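Local coordinates for protein phospho-furanose lactonase (PDB 3OVG) that hydrolyses 1,4-lactones, including phosphorylated sugar lactones such as D-xylono-1,4-lactone 5-phosphate, with the help of two zinc ions per subunit, at residues 270-282 against 292-306. Sequence-based numbering, arbitrary orientation.
Sequences TLSLDAGRILYQR and TFGLAYLFDRFLPLL. With ZN (zinc ion), chain G; PO4 (phosphate ion), chain I.
The hydroxyl of Thr292 donates to the carbonyl of Gln281, OG1 to O 2.9 Å, approaching from 48° out of the carbonyl plane. A chi1 of 47° sets OG1 between the backbone N and carbonyl carbon of Thr292, within bonding distance of Gln281 O, and the same rotation brings Thr292 CG2 within 3.4 Å of Leu279 O. A water accepting from Thr292 N and donating to Arg282 O bridges the backbones beside this bond. Two residues on, the backbones meet directly: Gly294 CA lies 3.7 Å from Gln281 CA and makes a CA-H...O contact with Tyr280 O. In this phosphotriesterase-family TIM barrel, strand 269-271 and the loop that follows it pack against helix 296-309 and the residues leading into it. Leu295 CD1 touches Ala275 CB and Gln281 CG, while Leu273 CD2 presses on Leu298 CB at 3.6 Å. Further along the helix, Leu271 CD1 meets Leu298 CD1, Leu303 CD2 (3.9 Å) and Leu306 CD2. On the side away from the helix, Asp274 OD1 binds zinc at 2.2 Å alongside His26 and His28. Tyr280 OH donates to phosphate O4 at 2.7 Å; this ion, probably from the crystallisation liquor, sits among the substrate-binding residues Tyr280, Lys246 and Tyr247, consistent with a site for the substrate's phosphate.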
ATOM      1  N   THR A 270      -6.815  25.094  28.696  1.00 14.56           N
ATOM      2  CA  THR A 270      -5.522  24.647  29.174  1.00 15.75           C
ATOM      3  C   THR A 270      -4.621  24.414  27.966  1.00 15.44           C
ATOM      4  O   THR A 270      -5.076  24.494  26.810  1.00 16.07           O
ATOM      5  CB  THR A 270      -5.633  23.365  30.038  1.00 15.62           C
ATOM      6  OG1 THR A 270      -6.323  22.376  29.290  1.00 13.48           O
ATOM      7  CG2 THR A 270      -6.408  23.658  31.326  1.00 14.73           C
ATOM      8  N   LEU A 271      -3.347  24.147  28.224  1.00 16.28           N
ATOM      9  CA  LEU A 271      -2.358  23.961  27.158  1.00 15.08           C
ATOM     10  C   LEU A 271      -1.636  22.619  27.354  1.00 18.11           C
ATOM     11  O   LEU A 271      -1.693  22.028  28.426  1.00 17.18           O
ATOM     12  CB  LEU A 271      -1.344  25.098  27.155  1.00 13.79           C
ATOM     13  CG  LEU A 271      -1.701  26.392  26.400  1.00 17.41           C
ATOM     14  CD1 LEU A 271      -0.510  27.338  26.439  1.00 16.09           C
ATOM     15  CD2 LEU A 271      -2.056  26.037  24.953  1.00 15.14           C
ATOM     16  N   SER A 272      -0.960  22.171  26.307  1.00 18.79           N
ATOM     17  CA  SER A 272      -0.334  20.855  26.243  1.00 18.33           C
ATOM     18  C   SER A 272       0.535  20.835  24.992  1.00 19.10           C
ATOM     19  O   SER A 272       0.366  21.677  24.110  1.00 19.62           O
ATOM     20  CB  SER A 272      -1.386  19.762  26.142  1.00 17.23           C
ATOM     21  OG  SER A 272      -2.101  19.847  24.917  1.00 17.34           O
ATOM     22  N   LEU A 273       1.479  19.905  24.925  1.00 19.02           N
ATOM     23  CA  LEU A 273       2.246  19.694  23.702  1.00 20.00           C
ATOM     24  C   LEU A 273       1.739  18.417  22.964  1.00 19.32           C
ATOM     25  O   LEU A 273       1.863  18.289  21.733  1.00 18.33           O
ATOM     26  CB  LEU A 273       3.752  19.623  24.006  1.00 16.40           C
ATOM     27  CG  LEU A 273       4.455  20.984  24.063  1.00 19.57           C
ATOM     28  CD1 LEU A 273       3.751  21.928  23.095  1.00 20.17           C
ATOM     29  CD2 LEU A 273       4.461  21.583  25.435  1.00 20.91           C
ATOM     30  N   ASP A 274       1.122  17.498  23.710  1.00 16.86           N
ATOM     31  CA  ASP A 274       0.761  16.225  23.132  1.00 16.46           C
ATOM     32  C   ASP A 274       1.930  15.683  22.281  1.00 18.00           C
ATOM     33  O   ASP A 274       1.761  15.385  21.091  1.00 16.12           O
ATOM     34  CB  ASP A 274      -0.515  16.353  22.272  1.00 18.10           C
ATOM     35  CG  ASP A 274      -0.981  14.993  21.747  1.00 18.74           C
ATOM     36  OD1 ASP A 274      -0.688  14.010  22.426  1.00 16.40           O
ATOM     37  OD2 ASP A 274      -1.601  14.901  20.674  1.00 19.16           O
ATOM     38  N   ALA A 275       3.113  15.565  22.891  1.00 16.07           N
ATOM     39  CA  ALA A 275       4.308  15.126  22.171  1.00 17.42           C
ATOM     40  C   ALA A 275       4.322  13.594  22.108  1.00 18.93           C
ATOM     41  O   ALA A 275       5.106  12.922  22.798  1.00 20.92           O
ATOM     42  CB  ALA A 275       5.567  15.676  22.862  1.00 16.78           C
ATOM     43  N   GLY A 276       3.443  13.044  21.275  1.00 19.15           N
ATOM     44  CA  GLY A 276       3.193  11.611  21.278  1.00 21.12           C
ATOM     45  C   GLY A 276       3.797  10.853  20.110  1.00 22.18           C
ATOM     46  O   GLY A 276       3.399   9.719  19.840  1.00 20.90           O
ATOM     47  N   ARG A 277       4.759  11.484  19.433  1.00 19.92           N
ATOM     48  CA  ARG A 277       5.594  10.820  18.449  1.00 19.85           C
ATOM     49  C   ARG A 277       7.040  11.101  18.838  1.00 19.23           C
ATOM     50  O   ARG A 277       7.341  12.128  19.451  1.00 19.00           O
ATOM     51  CB  ARG A 277       5.335  11.367  17.038  1.00 21.36           C
ATOM     52  CG  ARG A 277       4.028  10.905  16.412  1.00 23.46           C
ATOM     53  CD  ARG A 277       3.844  11.477  15.014  1.00 25.56           C
ATOM     54  NE  ARG A 277       4.845  10.928  14.096  1.00 26.63           N
ATOM     55  CZ  ARG A 277       4.584  10.540  12.842  1.00 30.16           C
ATOM     56  NH1 ARG A 277       3.339  10.620  12.356  1.00 26.32           N
ATOM     57  NH2 ARG A 277       5.568  10.055  12.076  1.00 28.26           N
ATOM     58  N   ILE A 278       7.942  10.213  18.446  1.00 17.29           N
ATOM     59  CA  ILE A 278       9.330  10.308  18.874  1.00 17.62           C
ATOM     60  C   ILE A 278      10.045  11.618  18.469  1.00 18.95           C
ATOM     61  O   ILE A 278      10.939  12.081  19.194  1.00 17.91           O
ATOM     62  CB  ILE A 278      10.100   9.078  18.392  1.00 19.11           C
ATOM     63  CG1 ILE A 278      11.327   8.769  19.278  1.00 20.88           C
ATOM     64  CG2 ILE A 278      10.399   9.175  16.915  1.00 18.62           C
ATOM     65  CD1 ILE A 278      11.779   7.265  19.155  1.00 18.71           C
ATOM     66  N   LEU A 279       9.656  12.224  17.347  1.00 16.64           N
ATOM     67  CA  LEU A 279      10.284  13.502  16.904  1.00 17.73           C
ATOM     68  C   LEU A 279       9.639  14.773  17.479  1.00 17.86           C
ATOM     69  O   LEU A 279       9.951  15.891  17.063  1.00 17.64           O
ATOM     70  CB  LEU A 279      10.345  13.609  15.376  1.00 14.90           C
ATOM     71  CG  LEU A 279      11.165  12.500  14.692  1.00 17.48           C
ATOM     72  CD1 LEU A 279      11.242  12.719  13.182  1.00 18.79           C
ATOM     73  CD2 LEU A 279      12.578  12.441  15.282  1.00 15.38           C
ATOM     74  N   TYR A 280       8.733  14.604  18.428  1.00 17.59           N
ATOM     75  CA  TYR A 280       8.063  15.734  19.051  1.00 16.88           C
ATOM     76  C   TYR A 280       8.695  16.098  20.392  1.00 16.65           C
ATOM     77  O   TYR A 280       8.179  16.946  21.111  1.00 18.69           O
ATOM     78  CB  TYR A 280       6.551  15.443  19.224  1.00 19.51           C
ATOM     79  CG  TYR A 280       5.767  15.343  17.917  1.00 20.60           C
ATOM     80  CD1 TYR A 280       6.368  15.633  16.686  1.00 21.19           C
ATOM     81  CD2 TYR A 280       4.402  15.025  17.925  1.00 18.80           C
ATOM     82  CE1 TYR A 280       5.634  15.565  15.489  1.00 19.62           C
ATOM     83  CE2 TYR A 280       3.678  14.970  16.763  1.00 20.92           C
ATOM     84  CZ  TYR A 280       4.290  15.236  15.547  1.00 23.09           C
ATOM     85  OH  TYR A 280       3.548  15.162  14.395  1.00 21.67           O
ATOM     86  N   GLN A 281       9.818  15.457  20.732  1.00 16.30           N
ATOM     87  CA  GLN A 281      10.586  15.871  21.902  1.00 17.02           C
ATOM     88  C   GLN A 281      12.036  16.064  21.499  1.00 17.35           C
ATOM     89  O   GLN A 281      12.510  15.378  20.604  1.00 16.48           O
ATOM     90  CB  GLN A 281      10.460  14.857  23.041  1.00 17.59           C
ATOM     91  CG  GLN A 281       9.057  14.807  23.587  1.00 16.88           C
ATOM     92  CD  GLN A 281       8.931  13.913  24.789  1.00 19.07           C
ATOM     93  OE1 GLN A 281       9.908  13.684  25.513  1.00 17.05           O
ATOM     94  NE2 GLN A 281       7.717  13.406  25.024  1.00 17.29           N
ATOM     95  N   ARG A 282      12.705  17.038  22.124  1.00 16.37           N
ATOM     96  CA  ARG A 282      14.076  17.388  21.781  1.00 17.97           C
ATOM     97  C   ARG A 282      15.031  16.224  22.057  1.00 18.08           C
ATOM     98  O   ARG A 282      15.782  15.811  21.187  1.00 17.16           O
ATOM     99  CB  ARG A 282      14.536  18.599  22.580  1.00 20.36           C
ATOM    100  CG  ARG A 282      15.820  19.218  22.026  1.00 20.33           C
ATOM    101  CD  ARG A 282      16.253  20.461  22.825  1.00 21.03           C
ATOM    102  NE  ARG A 282      17.035  20.101  24.020  1.00 21.84           N
ATOM    103  CZ  ARG A 282      18.324  19.787  23.995  1.00 22.00           C
ATOM    104  NH1 ARG A 282      18.967  19.469  25.112  1.00 24.40           N
ATOM    105  NH2 ARG A 282      18.974  19.800  22.843  1.00 26.09           N
ATOM    106  N   THR A 292      15.177  18.654  16.956  1.00 17.47           N
ATOM    107  CA  THR A 292      13.718  18.781  16.974  1.00 18.09           C
ATOM    108  C   THR A 292      13.344  19.659  18.156  1.00 18.60           C
ATOM    109  O   THR A 292      14.148  19.881  19.049  1.00 19.58           O
ATOM    110  CB  THR A 292      13.028  17.424  17.239  1.00 17.16           C
ATOM    111  OG1 THR A 292      13.674  16.767  18.355  1.00 18.96           O
ATOM    112  CG2 THR A 292      13.082  16.554  16.039  1.00 16.34           C
ATOM    113  N   PHE A 293      12.135  20.173  18.164  1.00 17.70           N
ATOM    114  CA  PHE A 293      11.649  20.890  19.334  1.00 19.29           C
ATOM    115  C   PHE A 293      10.825  19.958  20.188  1.00 18.55           C
ATOM    116  O   PHE A 293      10.274  18.973  19.694  1.00 19.77           O
ATOM    117  CB  PHE A 293      10.801  22.110  18.931  1.00 19.17           C
ATOM    118  CG  PHE A 293      11.612  23.223  18.352  1.00 21.38           C
ATOM    119  CD1 PHE A 293      12.602  23.835  19.115  1.00 22.82           C
ATOM    120  CD2 PHE A 293      11.430  23.623  17.048  1.00 20.90           C
ATOM    121  CE1 PHE A 293      13.387  24.837  18.576  1.00 25.91           C
ATOM    122  CE2 PHE A 293      12.210  24.642  16.499  1.00 22.53           C
ATOM    123  CZ  PHE A 293      13.184  25.244  17.263  1.00 23.77           C
ATOM    124  N   GLY A 294      10.724  20.282  21.471  1.00 18.57           N
ATOM    125  CA  GLY A 294       9.915  19.508  22.404  1.00 17.50           C
ATOM    126  C   GLY A 294       9.206  20.386  23.431  1.00 19.60           C
ATOM    127  O   GLY A 294       8.666  21.461  23.098  1.00 20.89           O
ATOM    128  N   LEU A 295       9.222  19.949  24.683  1.00 19.15           N
ATOM    129  CA  LEU A 295       8.500  20.636  25.754  1.00 17.64           C
ATOM    130  C   LEU A 295       9.003  22.082  25.965  1.00 19.52           C
ATOM    131  O   LEU A 295       8.200  22.966  26.220  1.00 21.44           O
ATOM    132  CB  LEU A 295       8.537  19.806  27.057  1.00 17.80           C
ATOM    133  CG  LEU A 295       7.584  18.596  27.245  1.00 19.20           C
ATOM    134  CD1 LEU A 295       7.362  17.809  25.985  1.00 20.37           C
ATOM    135  CD2 LEU A 295       7.995  17.644  28.408  1.00 19.63           C
ATOM    136  N   ALA A 296      10.303  22.347  25.812  1.00 19.57           N
ATOM    137  CA  ALA A 296      10.811  23.694  26.074  1.00 20.26           C
ATOM    138  C   ALA A 296      10.233  24.719  25.095  1.00 21.32           C
ATOM    139  O   ALA A 296      10.125  25.910  25.416  1.00 22.01           O
ATOM    140  CB  ALA A 296      12.357  23.731  26.063  1.00 21.06           C
ATOM    141  N   TYR A 297       9.885  24.249  23.902  1.00 20.69           N
ATOM    142  CA  TYR A 297       9.263  25.083  22.861  1.00 20.44           C
ATOM    143  C   TYR A 297       8.042  25.850  23.383  1.00 20.17           C
ATOM    144  O   TYR A 297       7.781  26.992  22.947  1.00 17.36           O
ATOM    145  CB  TYR A 297       8.832  24.219  21.680  1.00 18.51           C
ATOM    146  CG  TYR A 297       8.329  24.975  20.437  1.00 21.24           C
ATOM    147  CD1 TYR A 297       6.975  25.146  20.223  1.00 19.40           C
ATOM    148  CD2 TYR A 297       9.216  25.456  19.457  1.00 17.82           C
ATOM    149  CE1 TYR A 297       6.496  25.798  19.088  1.00 19.25           C
ATOM    150  CE2 TYR A 297       8.749  26.116  18.318  1.00 20.17           C
ATOM    151  CZ  TYR A 297       7.376  26.290  18.153  1.00 19.49           C
ATOM    152  OH  TYR A 297       6.845  26.914  17.054  1.00 19.40           O
ATOM    153  N   LEU A 298       7.293  25.226  24.304  1.00 18.64           N
ATOM    154  CA  LEU A 298       6.121  25.874  24.879  1.00 17.31           C
ATOM    155  C   LEU A 298       6.511  27.258  25.419  1.00 20.55           C
ATOM    156  O   LEU A 298       5.872  28.258  25.108  1.00 20.32           O
ATOM    157  CB  LEU A 298       5.490  25.016  25.990  1.00 19.69           C
ATOM    158  CG  LEU A 298       4.336  25.726  26.713  1.00 21.02           C
ATOM    159  CD1 LEU A 298       3.214  25.990  25.728  1.00 20.67           C
ATOM    160  CD2 LEU A 298       3.815  24.952  27.910  1.00 21.50           C
ATOM    161  N   PHE A 299       7.597  27.288  26.189  1.00 21.26           N
ATOM    162  CA  PHE A 299       8.056  28.470  26.904  1.00 20.16           C
ATOM    163  C   PHE A 299       8.914  29.369  26.016  1.00 21.24           C
ATOM    164  O   PHE A 299       8.772  30.587  26.048  1.00 19.67           O
ATOM    165  CB  PHE A 299       8.862  28.031  28.125  1.00 20.68           C
ATOM    166  CG  PHE A 299       8.077  27.191  29.091  1.00 21.71           C
ATOM    167  CD1 PHE A 299       7.279  27.788  30.055  1.00 22.00           C
ATOM    168  CD2 PHE A 299       8.097  25.811  29.014  1.00 19.42           C
ATOM    169  CE1 PHE A 299       6.576  27.025  30.942  1.00 23.08           C
ATOM    170  CE2 PHE A 299       7.369  25.049  29.906  1.00 22.23           C
ATOM    171  CZ  PHE A 299       6.609  25.655  30.857  1.00 21.53           C
ATOM    172  N   ASP A 300       9.788  28.759  25.224  1.00 18.71           N
ATOM    173  CA  ASP A 300      10.732  29.516  24.407  1.00 21.37           C
ATOM    174  C   ASP A 300      10.094  30.228  23.215  1.00 21.08           C
ATOM    175  O   ASP A 300      10.608  31.235  22.749  1.00 22.67           O
ATOM    176  CB  ASP A 300      11.801  28.581  23.859  1.00 20.83           C
ATOM    177  CG  ASP A 300      12.695  28.017  24.935  1.00 24.04           C
ATOM    178  OD1 ASP A 300      12.663  28.522  26.087  1.00 21.47           O
ATOM    179  OD2 ASP A 300      13.431  27.052  24.615  1.00 24.57           O
ATOM    180  N   ARG A 301       8.973  29.703  22.722  1.00 18.38           N
ATOM    181  CA  ARG A 301       8.417  30.139  21.423  1.00 20.26           C
ATOM    182  C   ARG A 301       6.910  30.363  21.502  1.00 20.36           C
ATOM    183  O   ARG A 301       6.401  31.410  21.110  1.00 18.89           O
ATOM    184  CB  ARG A 301       8.714  29.090  20.321  1.00 21.13           C
ATOM    185  CG  ARG A 301      10.211  28.958  19.955  1.00 20.13           C
ATOM    186  CD  ARG A 301      10.614  30.036  18.949  1.00 21.17           C
ATOM    187  NE  ARG A 301      10.127  29.712  17.604  1.00 21.66           N
ATOM    188  CZ  ARG A 301      10.800  28.928  16.762  1.00 23.20           C
ATOM    189  NH1 ARG A 301      11.989  28.427  17.114  1.00 22.86           N
ATOM    190  NH2 ARG A 301      10.313  28.658  15.567  1.00 24.68           N
ATOM    191  N   PHE A 302       6.172  29.393  22.025  1.00 19.08           N
ATOM    192  CA  PHE A 302       4.732  29.545  21.912  1.00 17.81           C
ATOM    193  C   PHE A 302       4.134  30.581  22.877  1.00 17.50           C
ATOM    194  O   PHE A 302       3.310  31.360  22.469  1.00 19.38           O
ATOM    195  CB  PHE A 302       3.970  28.226  21.962  1.00 18.10           C
ATOM    196  CG  PHE A 302       2.526  28.379  21.580  1.00 17.84           C
ATOM    197  CD1 PHE A 302       2.179  28.565  20.255  1.00 15.77           C
ATOM    198  CD2 PHE A 302       1.526  28.358  22.548  1.00 15.95           C
ATOM    199  CE1 PHE A 302       0.850  28.711  19.894  1.00 16.75           C
ATOM    200  CE2 PHE A 302       0.201  28.521  22.202  1.00 16.12           C
ATOM    201  CZ  PHE A 302      -0.143  28.692  20.871  1.00 16.11           C
ATOM    202  N   LEU A 303       4.553  30.614  24.133  1.00 19.37           N
ATOM    203  CA  LEU A 303       3.991  31.612  25.044  1.00 21.17           C
ATOM    204  C   LEU A 303       4.443  33.034  24.652  1.00 19.90           C
ATOM    205  O   LEU A 303       3.643  33.964  24.703  1.00 20.36           O
ATOM    206  CB  LEU A 303       4.289  31.284  26.506  1.00 21.94           C
ATOM    207  CG  LEU A 303       3.672  29.989  27.057  1.00 21.57           C
ATOM    208  CD1 LEU A 303       4.325  29.589  28.372  1.00 21.33           C
ATOM    209  CD2 LEU A 303       2.155  30.086  27.215  1.00 20.83           C
ATOM    210  N   PRO A 304       5.720  33.208  24.242  1.00 19.41           N
ATOM    211  CA  PRO A 304       6.026  34.545  23.700  1.00 21.83           C
ATOM    212  C   PRO A 304       5.105  34.903  22.540  1.00 21.61           C
ATOM    213  O   PRO A 304       4.740  36.073  22.416  1.00 21.78           O
ATOM    214  CB  PRO A 304       7.483  34.432  23.240  1.00 21.19           C
ATOM    215  CG  PRO A 304       8.060  33.357  24.139  1.00 22.34           C
ATOM    216  CD  PRO A 304       6.928  32.377  24.385  1.00 19.49           C
ATOM    217  N   LEU A 305       4.709  33.927  21.720  1.00 19.65           N
ATOM    218  CA  LEU A 305       3.778  34.235  20.633  1.00 19.60           C
ATOM    219  C   LEU A 305       2.396  34.646  21.153  1.00 20.03           C
ATOM    220  O   LEU A 305       1.766  35.572  20.626  1.00 17.78           O
ATOM    221  CB  LEU A 305       3.661  33.074  19.640  1.00 20.03           C
ATOM    222  CG  LEU A 305       2.629  33.221  18.507  1.00 19.98           C
ATOM    223  CD1 LEU A 305       2.991  34.377  17.559  1.00 17.59           C
ATOM    224  CD2 LEU A 305       2.495  31.878  17.683  1.00 16.49           C
ATOM    225  N   LEU A 306       1.912  33.929  22.162  1.00 18.78           N
ATOM    226  CA  LEU A 306       0.677  34.316  22.848  1.00 22.15           C
ATOM    227  C   LEU A 306       0.715  35.785  23.312  1.00 20.86           C
ATOM    228  O   LEU A 306      -0.225  36.556  23.076  1.00 19.34           O
ATOM    229  CB  LEU A 306       0.428  33.401  24.043  1.00 18.19           C
ATOM    230  CG  LEU A 306      -0.777  32.445  23.995  1.00 23.39           C
ATOM    231  CD1 LEU A 306      -1.244  32.056  22.609  1.00 18.01           C
ATOM    232  CD2 LEU A 306      -0.523  31.223  24.861  1.00 17.63           C
TER
HETATM  233 ZN    ZN G 362      -1.903  12.238  22.983  1.00 34.02          ZN
HETATM  234  P   PO4 I 364       0.298  13.394  14.745  1.00 46.01           P
HETATM  235  O1  PO4 I 364       0.622  12.665  16.062  1.00 40.99           O
HETATM  236  O2  PO4 I 364       0.778  12.584  13.516  1.00 32.96           O
HETATM  237  O3  PO4 I 364      -1.220  13.595  14.674  1.00 40.66           O
HETATM  238  O4  PO4 I 364       0.947  14.775  14.797  1.00 27.42           O
HETATM  239  O   HOH W   1      16.790  17.390  19.164  1.00 18.52           O
HETATM  240  O   HOH W   2      -2.832  12.799  20.894  1.00 25.33           O
HETATM  241  O   HOH W   3      -0.831  10.718  21.304  1.00 24.73           O